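Local coordinates for protein cortical-lytic enzyme (Bacillus cereus, PDB 4S3J) that acts as an N-acetylglucosaminidase that degrades partially broken-down spore cortex peptidoglycan during germination, recognising its muramic acid delta-lactam residues, at residues Leu63-Gln68 with Ile390-Asn395; Glu154-Ala159 with Glu208-Arg213; His267-Gln272 with Gln307-Gln312; Gly326-Leu331 with Val378-Trp383. All coordinates share one frame; numbering follows the deposited sequence.

Helix 63-70 belongs to the second LysM domain, and interaction 1 sets it against helix 387-400 of the glycosyl hydrolase family 18 domain, closing a loop of more than 300 residues. The other three contacts all nest inside that loop, within the catalytic domain, and follow one another in series without crossing. Interaction 2 (154-159 with 208-213) joins two outer helices of the barrel, on the opposite side of the chain's centre from interaction 1. Interaction 3 then brings helix 269-275 to helix 299-312. Interaction 4 pairs the outer part of strand 318-330 with strand 379-383 of the antiparallel insertion, which leads straight on to helix 387-400 of interaction 1.

Interaction 1. Residues Leu63-Gln68 with Ile390-Asn395; sequences LYRISQ and IQSKFN
The two helical segments 63-68 and 390-395 cross almost perpendicularly, their axes 79° apart and no nearer than 10.4 Å, so side chains bridge most of the gap. The backbones come nearest at Q68 and N395, with CA atoms 5.8 Å apart. R65 makes the longest reach: its CG stands anti to the backbone N (chi1 179°) and the chain stays extended to NE, carrying the guanidinium to S392. There NH1 gives S392 OG a hydrogen bond of 2.8 Å, the oxygen lying in the guanidinium plane, and NH2 adds a weak one to the same OG at 3.1 Å. Beside this fork, R65 NH2 rests on Q391 CB at 3.8 Å. N395 ND2 lies over one guanidinium face, the amide plane turned 62° from it. Nearer the crossing, Q68 CB packs on the amide carbon N395 CG at 3.7 Å. That amide is oriented from both helices: Q391 NE2 donates to N395 OD1 at 3.0 Å, coming from above the carbonyl plane, while N395 ND2 bonds to T69 OG1, just beyond Q68. S392 OG is also bonded to Q366 and to the R388 carbonyl, and the NE2 of Q391 reaches N424 too. The domain junction is therefore largely polar, with a buried serine hydroxyl and amide satisfied by several partners; the serine oxygen, accepting from both NH1 and NH2, probably helps to offset the arginine's charge.

Interaction 2. Residues Glu154-Ala159 with Glu208-Arg213; sequences ETAKIA and EKYGMR
A CH-pi contact dominates the meeting of 154-159 with 208-213: the T155 methyl CG2 sits over the centre of the Y210 ring, 3.6 Å from its centroid and only 5° off the ring normal. T155 CG2 is anti to its own backbone N, which aims the methyl at the ring and leaves OG1 turned back to the P152 carbonyl. K209 CG covers the opposite face of the ring, so the tyrosine is sandwiched between a methyl and an aliphatic lysine stem. Van der Waals packing completes the patch. M212, extended beyond CG, brings its terminal CE to T155 CG2 at 3.7 Å, and the methyl thus bears on both ring and thioether. A156 CB touches the ring at Y210 CE1 (3.9 Å), while A159 CB, one turn further on, lies 3.6 Å from the Y210 carbonyl O. No hydrogen bond crosses between the segments; the Y210 hydroxyl is held by E151, just ahead of the first helix. Helix 193-210 ends here, and G211, with phi 72°, turns the chain toward strand 214-218. T155 and M212 also meet F141 of strand 135-143, and M212 reaches P169 and L171 of strand 168-177, so the contact seals two outer helices onto the barrel strands beneath.

Interaction 3. Residues His267-Gln272 with Gln307-Gln312; sequences HDYKAQ and QYAKSQ
Aromatic packing forms the heart of the contact between 267-272 and 307-312. Y308 CE2 comes over one face of the Y269 ring, toward its rim, and lies 3.5 Å from Y269 CD2; the pair is oblique, with planes inclined at 50° and centroids 5.2 Å apart. Aliphatic contacts flank this pair. A309 CB meets the Y269 ring edge at CE2 (3.9 Å), and Q312, bent at chi2 (-61°), lays its CB and CG against Y269 CB while CG also covers part of a Y308 face. The polar links are carried by waters. One bridges K270 O and Q312 O, donating to each at 2.7 Å; a second accepts from K270 N and donates to Q312 OE1; a third accepts from Y269 N and meets Y308 OH, which is also hydrogen-bonded to S257. The Q312 amide is fixed at its other end by a nearly straight bond from NE2 to S311 OG, 3.0 Å long. D268 OD1 caps its helix at A271 N, and OD2 salt-bridges R227. Y269 reaches inward, its hydroxyl bonded to the V252 carbonyl and its ring against L251 and I281, which places the start of helix 269-275 and the C-terminal part of helix 299-312 over strands 246-251 and 278-281.

Interaction 4. Residues Gly326-Leu331 with Val378-Trp383; sequences GFDWKL and VQHEVW
D328 CG stands anti to the backbone N (chi1 178°) and H380 CG anti to its carbonyl carbon (chi1 -64°), bringing carboxylate and imidazole together on one face of the antiparallel strand pair. H380 ND1 donates in the ring plane to the syn lone pair of D328 OD1 at 2.6 Å, the planes 76° apart. NE2 is also bonded to D374, so the ring lies between two carboxylates, which would probably favour its doubly protonated form. K330 runs alongside, its CG over one imidazole face, 3.9 Å from the centroid. On the other face W329 CZ3 meets W383 CD1 at 3.8 Å, the rings oblique, and W383 NE1 bonds the anti lone pair of E381 OE2. L331 CD1 lies against the Q379 amide carbon CD at 3.6 Å, while Q379 OE1 bonds N371. The backbone ladder has hydrogen-bonded pairs F327-W383 and W329-E381, then L331 N to Q379 O. W383 O lies 3.1 Å from G326 CA, where a beta carbon would point. The pair joins the outer end of strand 318-330 to the antiparallel insertion of the GH18 domain; strand 367-373, whose Y372 stacks on H380 and bonds D328, flanks 379-383, and strand 341-343 the other edge.

Interaction 1. Residues Leu63-Gln68 with Ile390-Asn395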
# COMPACT_ATOMS: atom_id res chain seq x y z
N LEU A 63 14.65 -17.81 -11.51
CA LEU A 63 13.98 -17.63 -12.79
C LEU A 63 12.50 -17.46 -12.57
O LEU A 63 11.86 -16.66 -13.23
CB LEU A 63 14.26 -18.80 -13.73
CG LEU A 63 15.66 -18.88 -14.34
CD1 LEU A 63 15.75 -20.12 -15.23
CD2 LEU A 63 16.01 -17.62 -15.15
N TYR A 64 11.95 -18.19 -11.61
CA TYR A 64 10.54 -18.02 -11.27
C TYR A 64 10.21 -16.56 -10.89
O TYR A 64 9.26 -15.97 -11.41
CB TYR A 64 10.15 -18.97 -10.14
CG TYR A 64 8.72 -18.77 -9.70
CD1 TYR A 64 7.67 -19.29 -10.44
CD2 TYR A 64 8.43 -18.02 -8.58
CE1 TYR A 64 6.36 -19.08 -10.04
CE2 TYR A 64 7.14 -17.80 -8.18
CZ TYR A 64 6.11 -18.34 -8.92
OH TYR A 64 4.82 -18.11 -8.50
N ARG A 65 11.01 -15.97 -9.99
CA ARG A 65 10.75 -14.59 -9.56
C ARG A 65 10.84 -13.63 -10.74
O ARG A 65 10.00 -12.75 -10.91
CB ARG A 65 11.72 -14.15 -8.47
CG ARG A 65 11.49 -12.70 -8.03
CD ARG A 65 12.54 -12.22 -7.02
NE ARG A 65 12.40 -10.79 -6.70
CZ ARG A 65 11.58 -10.31 -5.76
NH1 ARG A 65 10.83 -11.14 -5.06
NH2 ARG A 65 11.52 -8.99 -5.53
N ILE A 66 11.88 -13.78 -11.55
CA ILE A 66 12.08 -12.86 -12.65
C ILE A 66 10.93 -12.95 -13.66
O ILE A 66 10.49 -11.93 -14.22
CB ILE A 66 13.45 -13.13 -13.33
CG1 ILE A 66 14.58 -12.89 -12.33
CG2 ILE A 66 13.61 -12.30 -14.61
CD1 ILE A 66 15.90 -13.54 -12.73
N SER A 67 10.44 -14.17 -13.91
CA SER A 67 9.31 -14.37 -14.80
C SER A 67 8.05 -13.72 -14.23
O SER A 67 7.28 -13.11 -14.97
CB SER A 67 9.10 -15.86 -15.08
OG SER A 67 8.65 -16.59 -13.96
N GLN A 68 7.85 -13.82 -12.92
CA GLN A 68 6.70 -13.16 -12.30
C GLN A 68 6.83 -11.65 -12.43
O GLN A 68 5.88 -10.96 -12.81
CB GLN A 68 6.55 -13.52 -10.82
CG GLN A 68 6.07 -14.93 -10.56
CD GLN A 68 4.67 -15.17 -11.12
OE1 GLN A 68 3.76 -14.39 -10.89
NE2 GLN A 68 4.51 -16.25 -11.88
N ILE A 390 8.39 -4.18 -2.37
CA ILE A 390 7.18 -3.85 -3.14
C ILE A 390 7.07 -4.74 -4.39
O ILE A 390 5.98 -5.21 -4.73
CB ILE A 390 7.14 -2.35 -3.54
CG1 ILE A 390 6.90 -1.50 -2.29
CG2 ILE A 390 6.05 -2.07 -4.55
CD1 ILE A 390 5.48 -1.67 -1.67
N GLN A 391 8.18 -5.02 -5.06
CA GLN A 391 8.13 -5.96 -6.19
C GLN A 391 7.67 -7.35 -5.73
O GLN A 391 6.87 -7.99 -6.42
CB GLN A 391 9.48 -6.04 -6.90
CG GLN A 391 9.47 -6.88 -8.18
CD GLN A 391 8.52 -6.34 -9.23
OE1 GLN A 391 8.72 -5.25 -9.78
NE2 GLN A 391 7.46 -7.10 -9.51
N SER A 392 8.12 -7.81 -4.57
CA SER A 392 7.64 -9.08 -4.02
C SER A 392 6.14 -9.05 -3.78
O SER A 392 5.46 -10.04 -4.04
CB SER A 392 8.35 -9.42 -2.74
OG SER A 392 9.74 -9.62 -3.01
N LYS A 393 5.64 -7.93 -3.29
CA LYS A 393 4.21 -7.78 -3.05
C LYS A 393 3.41 -7.75 -4.36
O LYS A 393 2.35 -8.38 -4.45
CB LYS A 393 3.94 -6.52 -2.25
CG LYS A 393 4.37 -6.62 -0.78
CD LYS A 393 3.44 -7.54 -0.01
CE LYS A 393 3.85 -7.74 1.45
NZ LYS A 393 3.84 -6.50 2.27
N PHE A 394 3.92 -7.06 -5.38
CA PHE A 394 3.27 -7.06 -6.69
C PHE A 394 3.20 -8.50 -7.24
O PHE A 394 2.17 -8.90 -7.80
CB PHE A 394 4.02 -6.17 -7.69
CG PHE A 394 3.91 -4.67 -7.43
CD1 PHE A 394 2.95 -4.12 -6.57
CD2 PHE A 394 4.83 -3.81 -8.04
CE1 PHE A 394 2.86 -2.74 -6.39
CE2 PHE A 394 4.76 -2.45 -7.84
CZ PHE A 394 3.77 -1.91 -6.99
N ASN A 395 4.28 -9.26 -7.12
CA ASN A 395 4.30 -10.65 -7.60
C ASN A 395 3.31 -11.52 -6.82
O ASN A 395 2.66 -12.41 -7.39
CB ASN A 395 5.71 -11.23 -7.52
CG ASN A 395 6.65 -10.61 -8.54
OD1 ASN A 395 6.23 -9.82 -9.41
ND2 ASN A 395 7.92 -10.93 -8.43

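Interaction 2. Residues Glu154-Ala159 with Glu208-Arg213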
# COMPACT_ATOMS: atom_id res chain seq x y z
N GLU A 154 -11.42 21.27 3.09
CA GLU A 154 -11.04 21.35 1.68
C GLU A 154 -11.43 20.11 0.88
O GLU A 154 -10.70 19.67 -0.02
CB GLU A 154 -9.53 21.60 1.58
CG GLU A 154 -9.07 22.85 2.34
CD GLU A 154 -7.55 22.98 2.39
OE1 GLU A 154 -6.89 22.95 1.33
OE2 GLU A 154 -7.01 23.08 3.52
N THR A 155 -12.60 19.54 1.19
CA THR A 155 -13.05 18.33 0.50
C THR A 155 -13.22 18.58 -0.99
O THR A 155 -12.83 17.75 -1.79
CB THR A 155 -14.38 17.80 1.10
OG1 THR A 155 -14.12 17.27 2.40
CG2 THR A 155 -14.93 16.67 0.28
N ALA A 156 -13.81 19.72 -1.37
CA ALA A 156 -14.04 19.99 -2.78
C ALA A 156 -12.72 20.05 -3.55
O ALA A 156 -12.64 19.57 -4.69
CB ALA A 156 -14.82 21.29 -2.96
N LYS A 157 -11.71 20.66 -2.95
CA LYS A 157 -10.38 20.75 -3.57
C LYS A 157 -9.80 19.38 -3.87
O LYS A 157 -9.27 19.13 -4.96
CB LYS A 157 -9.42 21.53 -2.66
CG LYS A 157 -7.99 21.67 -3.21
CD LYS A 157 -7.06 22.43 -2.25
CE LYS A 157 -7.48 23.89 -2.07
NZ LYS A 157 -6.55 24.63 -1.17
N ILE A 158 -9.87 18.49 -2.88
CA ILE A 158 -9.29 17.15 -3.00
C ILE A 158 -10.07 16.30 -3.99
O ILE A 158 -9.49 15.61 -4.82
CB ILE A 158 -9.22 16.47 -1.62
CG1 ILE A 158 -8.35 17.30 -0.65
CG2 ILE A 158 -8.70 15.06 -1.72
CD1 ILE A 158 -6.91 17.50 -1.10
N ALA A 159 -11.40 16.36 -3.95
CA ALA A 159 -12.21 15.61 -4.90
C ALA A 159 -11.96 16.07 -6.33
O ALA A 159 -11.94 15.25 -7.25
CB ALA A 159 -13.69 15.74 -4.58
N GLU A 208 -23.03 12.56 -4.12
CA GLU A 208 -23.43 13.18 -5.36
C GLU A 208 -22.88 14.60 -5.45
O GLU A 208 -22.48 15.05 -6.53
CB GLU A 208 -24.95 13.17 -5.48
CG GLU A 208 -25.51 13.98 -6.59
CD GLU A 208 -27.01 13.92 -6.60
OE1 GLU A 208 -27.56 12.90 -7.08
OE2 GLU A 208 -27.65 14.86 -6.08
N LYS A 209 -22.80 15.30 -4.33
CA LYS A 209 -22.24 16.65 -4.33
C LYS A 209 -20.77 16.70 -4.78
O LYS A 209 -20.37 17.60 -5.51
CB LYS A 209 -22.37 17.28 -2.94
CG LYS A 209 -21.77 18.68 -2.86
CD LYS A 209 -21.91 19.29 -1.48
CE LYS A 209 -21.27 20.68 -1.44
NZ LYS A 209 -21.36 21.30 -0.09
N TYR A 210 -19.97 15.72 -4.38
CA TYR A 210 -18.52 15.79 -4.62
C TYR A 210 -18.04 14.83 -5.70
O TYR A 210 -16.83 14.73 -5.95
CB TYR A 210 -17.75 15.51 -3.32
CG TYR A 210 -17.91 16.60 -2.29
CD1 TYR A 210 -17.48 17.90 -2.54
CD2 TYR A 210 -18.49 16.34 -1.06
CE1 TYR A 210 -17.63 18.90 -1.60
CE2 TYR A 210 -18.64 17.33 -0.11
CZ TYR A 210 -18.21 18.61 -0.38
OH TYR A 210 -18.37 19.59 0.58
N GLY A 211 -18.96 14.12 -6.34
CA GLY A 211 -18.59 13.19 -7.40
C GLY A 211 -17.90 11.96 -6.87
O GLY A 211 -17.11 11.30 -7.56
N MET A 212 -18.23 11.62 -5.63
CA MET A 212 -17.62 10.47 -4.98
C MET A 212 -18.40 9.20 -5.31
O MET A 212 -19.37 8.86 -4.64
CB MET A 212 -17.55 10.70 -3.47
CG MET A 212 -16.47 11.69 -3.08
SD MET A 212 -16.76 12.29 -1.39
CE MET A 212 -15.29 13.25 -1.11
N ARG A 213 -17.99 8.52 -6.37
CA ARG A 213 -18.78 7.41 -6.89
C ARG A 213 -18.57 6.08 -6.16
O ARG A 213 -19.25 5.11 -6.45
CB ARG A 213 -18.53 7.24 -8.40
CG ARG A 213 -19.08 8.40 -9.23
CD ARG A 213 -18.88 8.19 -10.72
NE ARG A 213 -17.54 8.53 -11.18
CZ ARG A 213 -17.05 8.16 -12.36
NH1 ARG A 213 -17.76 7.43 -13.20
NH2 ARG A 213 -15.82 8.52 -12.70

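Interaction 3. Residues His267-Gln272 with Gln307-Gln312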
# COMPACT_ATOMS: atom_id res chain seq x y z
N HIS A 267 -16.43 -7.92 11.66
CA HIS A 267 -15.97 -7.87 10.27
C HIS A 267 -16.18 -9.24 9.62
O HIS A 267 -15.31 -10.11 9.64
CB HIS A 267 -14.51 -7.43 10.18
CG HIS A 267 -14.33 -5.96 10.31
ND1 HIS A 267 -13.13 -5.32 10.00
CD2 HIS A 267 -15.17 -4.98 10.70
CE1 HIS A 267 -13.26 -4.03 10.20
NE2 HIS A 267 -14.49 -3.78 10.64
N ASP A 268 -17.36 -9.40 9.05
CA ASP A 268 -17.83 -10.67 8.51
C ASP A 268 -17.39 -10.79 7.05
O ASP A 268 -18.04 -10.26 6.15
CB ASP A 268 -19.36 -10.73 8.65
CG ASP A 268 -19.95 -12.11 8.36
OD1 ASP A 268 -19.37 -12.89 7.57
OD2 ASP A 268 -21.03 -12.40 8.95
N TYR A 269 -16.27 -11.47 6.83
CA TYR A 269 -15.68 -11.57 5.51
C TYR A 269 -16.68 -12.11 4.48
O TYR A 269 -16.89 -11.50 3.43
CB TYR A 269 -14.44 -12.47 5.53
CG TYR A 269 -13.10 -11.80 5.82
CD1 TYR A 269 -12.92 -10.93 6.89
CD2 TYR A 269 -11.99 -12.08 5.03
CE1 TYR A 269 -11.69 -10.34 7.15
CE2 TYR A 269 -10.77 -11.51 5.28
CZ TYR A 269 -10.61 -10.64 6.33
OH TYR A 269 -9.37 -10.09 6.57
N LYS A 270 -17.34 -13.22 4.81
CA LYS A 270 -18.24 -13.89 3.87
C LYS A 270 -19.44 -13.00 3.54
O LYS A 270 -19.79 -12.83 2.38
CB LYS A 270 -18.75 -15.20 4.47
CG LYS A 270 -19.50 -16.11 3.51
CD LYS A 270 -19.96 -17.37 4.23
CE LYS A 270 -18.82 -18.32 4.55
NZ LYS A 270 -19.31 -19.49 5.32
N ALA A 271 -20.07 -12.44 4.56
CA ALA A 271 -21.24 -11.60 4.34
C ALA A 271 -20.91 -10.33 3.56
O ALA A 271 -21.62 -9.97 2.64
CB ALA A 271 -21.90 -11.24 5.68
N GLN A 272 -19.84 -9.64 3.96
CA GLN A 272 -19.50 -8.40 3.27
C GLN A 272 -19.12 -8.68 1.82
O GLN A 272 -19.51 -7.95 0.92
CB GLN A 272 -18.37 -7.66 4.01
CG GLN A 272 -18.79 -7.12 5.39
CD GLN A 272 -17.89 -6.02 5.92
OE1 GLN A 272 -17.16 -5.38 5.17
NE2 GLN A 272 -17.92 -5.82 7.24
N GLN A 307 -5.03 -15.64 1.22
CA GLN A 307 -5.57 -16.98 0.98
C GLN A 307 -6.86 -17.18 1.77
O GLN A 307 -7.82 -17.76 1.25
CB GLN A 307 -4.56 -18.05 1.35
CG GLN A 307 -3.35 -18.11 0.44
CD GLN A 307 -2.33 -19.10 0.92
OE1 GLN A 307 -1.99 -19.14 2.10
NE2 GLN A 307 -1.87 -19.94 0.02
N TYR A 308 -6.89 -16.72 3.01
CA TYR A 308 -8.10 -16.84 3.80
C TYR A 308 -9.19 -16.00 3.15
O TYR A 308 -10.31 -16.47 2.99
CB TYR A 308 -7.90 -16.41 5.25
CG TYR A 308 -9.24 -16.31 5.95
CD1 TYR A 308 -9.97 -17.44 6.26
CD2 TYR A 308 -9.80 -15.08 6.22
CE1 TYR A 308 -11.20 -17.35 6.88
CE2 TYR A 308 -11.04 -14.97 6.83
CZ TYR A 308 -11.74 -16.12 7.15
OH TYR A 308 -12.98 -16.01 7.76
N ALA A 309 -8.86 -14.77 2.75
CA ALA A 309 -9.86 -13.90 2.13
C ALA A 309 -10.49 -14.54 0.87
O ALA A 309 -11.70 -14.48 0.69
CB ALA A 309 -9.25 -12.56 1.79
N LYS A 310 -9.66 -15.15 0.02
CA LYS A 310 -10.12 -15.82 -1.19
C LYS A 310 -11.06 -16.97 -0.89
O LYS A 310 -11.89 -17.33 -1.71
CB LYS A 310 -8.92 -16.32 -2.00
CG LYS A 310 -8.23 -15.21 -2.72
CD LYS A 310 -7.00 -15.70 -3.48
CE LYS A 310 -7.28 -16.86 -4.40
NZ LYS A 310 -6.04 -17.25 -5.13
N SER A 311 -10.91 -17.59 0.28
CA SER A 311 -11.81 -18.68 0.66
C SER A 311 -13.19 -18.16 1.04
O SER A 311 -14.14 -18.94 1.06
CB SER A 311 -11.21 -19.49 1.82
OG SER A 311 -11.40 -18.87 3.08
N GLN A 312 -13.31 -16.86 1.30
CA GLN A 312 -14.55 -16.27 1.79
C GLN A 312 -15.26 -15.41 0.75
O GLN A 312 -16.43 -15.09 0.94
CB GLN A 312 -14.28 -15.39 3.02
CG GLN A 312 -13.61 -16.09 4.19
CD GLN A 312 -14.44 -17.23 4.74
OE1 GLN A 312 -15.52 -17.03 5.29
NE2 GLN A 312 -13.94 -18.45 4.56
O HOH W 1 -14.71 -13.56 8.75
O HOH W 2 -18.54 -13.62 0.15
O HOH W 3 -16.40 -14.98 7.22

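Interaction 4. Residues Gly326-Leu331 with Val378-Trp383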
# COMPACT_ATOMS: atom_id res chain seq x y z
N GLY A 326 7.76 2.95 7.22
CA GLY A 326 8.46 2.05 8.11
C GLY A 326 8.46 2.68 9.49
O GLY A 326 7.83 3.73 9.70
N PHE A 327 9.18 2.06 10.43
CA PHE A 327 9.35 2.63 11.78
C PHE A 327 10.80 2.58 12.21
O PHE A 327 11.55 1.68 11.81
CB PHE A 327 8.51 1.89 12.82
CG PHE A 327 7.02 2.12 12.69
CD1 PHE A 327 6.47 3.36 12.96
CD2 PHE A 327 6.20 1.10 12.29
CE1 PHE A 327 5.09 3.57 12.84
CE2 PHE A 327 4.83 1.29 12.17
CZ PHE A 327 4.28 2.54 12.44
N ASP A 328 11.17 3.57 13.02
CA ASP A 328 12.46 3.66 13.68
C ASP A 328 12.18 3.46 15.17
O ASP A 328 11.51 4.29 15.78
CB ASP A 328 13.10 5.02 13.37
CG ASP A 328 14.45 5.22 14.06
OD1 ASP A 328 14.70 4.61 15.13
OD2 ASP A 328 15.24 6.02 13.54
N TRP A 329 12.61 2.33 15.71
CA TRP A 329 12.47 1.98 17.12
C TRP A 329 13.76 2.21 17.89
O TRP A 329 14.82 1.82 17.43
CB TRP A 329 12.12 0.50 17.28
CG TRP A 329 10.75 0.04 16.87
CD1 TRP A 329 9.67 -0.06 17.69
CD2 TRP A 329 10.35 -0.48 15.59
NE1 TRP A 329 8.60 -0.58 16.99
CE2 TRP A 329 8.99 -0.85 15.71
CE3 TRP A 329 10.99 -0.66 14.36
CZ2 TRP A 329 8.26 -1.38 14.64
CZ3 TRP A 329 10.26 -1.20 13.30
CH2 TRP A 329 8.91 -1.56 13.46
N LYS A 330 13.68 2.80 19.08
CA LYS A 330 14.81 2.83 20.00
C LYS A 330 14.84 1.54 20.81
O LYS A 330 13.79 1.02 21.19
CB LYS A 330 14.73 4.04 20.93
CG LYS A 330 14.97 5.36 20.21
CD LYS A 330 14.81 6.51 21.17
CE LYS A 330 14.94 7.83 20.47
NZ LYS A 330 14.69 8.93 21.43
N LEU A 331 16.04 1.03 21.06
CA LEU A 331 16.25 -0.23 21.77
C LEU A 331 16.87 0.04 23.14
O LEU A 331 17.56 1.04 23.31
CB LEU A 331 17.16 -1.17 20.95
CG LEU A 331 16.64 -1.62 19.58
CD1 LEU A 331 17.68 -2.48 18.85
CD2 LEU A 331 15.36 -2.38 19.71
N VAL A 378 22.42 5.77 21.72
CA VAL A 378 21.24 4.93 21.82
C VAL A 378 21.12 4.10 20.54
O VAL A 378 21.27 4.66 19.44
CB VAL A 378 19.96 5.78 22.06
CG1 VAL A 378 18.72 4.92 22.06
CG2 VAL A 378 20.09 6.55 23.38
N GLN A 379 20.87 2.80 20.66
CA GLN A 379 20.68 1.95 19.48
C GLN A 379 19.26 2.09 18.92
O GLN A 379 18.29 2.17 19.69
CB GLN A 379 20.95 0.48 19.81
CG GLN A 379 20.95 -0.37 18.55
CD GLN A 379 21.20 -1.86 18.73
OE1 GLN A 379 21.09 -2.62 17.77
NE2 GLN A 379 21.55 -2.29 19.94
N HIS A 380 19.16 2.15 17.59
CA HIS A 380 17.89 2.14 16.87
C HIS A 380 17.81 0.94 15.93
O HIS A 380 18.84 0.48 15.42
CB HIS A 380 17.73 3.40 16.03
CG HIS A 380 17.66 4.69 16.81
ND1 HIS A 380 16.57 5.53 16.74
CD2 HIS A 380 18.57 5.31 17.59
CE1 HIS A 380 16.79 6.60 17.47
NE2 HIS A 380 18.01 6.50 18.00
N GLU A 381 16.60 0.47 15.67
CA GLU A 381 16.33 -0.53 14.64
C GLU A 381 15.24 -0.01 13.73
O GLU A 381 14.20 0.45 14.21
CB GLU A 381 15.93 -1.87 15.26
CG GLU A 381 15.78 -2.99 14.27
CD GLU A 381 15.77 -4.34 14.92
OE1 GLU A 381 16.61 -4.59 15.81
OE2 GLU A 381 14.92 -5.16 14.54
N VAL A 382 15.47 -0.10 12.43
CA VAL A 382 14.55 0.39 11.43
C VAL A 382 14.10 -0.71 10.50
O VAL A 382 14.94 -1.44 9.96
CB VAL A 382 15.20 1.51 10.59
CG1 VAL A 382 14.23 2.02 9.56
CG2 VAL A 382 15.70 2.64 11.48
N TRP A 383 12.79 -0.85 10.31
CA TRP A 383 12.20 -1.72 9.28
C TRP A 383 11.39 -0.82 8.36
O TRP A 383 10.72 0.08 8.85
CB TRP A 383 11.32 -2.82 9.90
CG TRP A 383 12.12 -3.86 10.61
CD1 TRP A 383 12.60 -3.80 11.89
CD2 TRP A 383 12.57 -5.10 10.07
NE1 TRP A 383 13.31 -4.94 12.18
CE2 TRP A 383 13.30 -5.76 11.09
CE3 TRP A 383 12.41 -5.73 8.83
CZ2 TRP A 383 13.91 -7.00 10.88
CZ3 TRP A 383 12.99 -6.97 8.64
CH2 TRP A 383 13.73 -7.59 9.66
O HOH W 4 20.25 1.39 23.18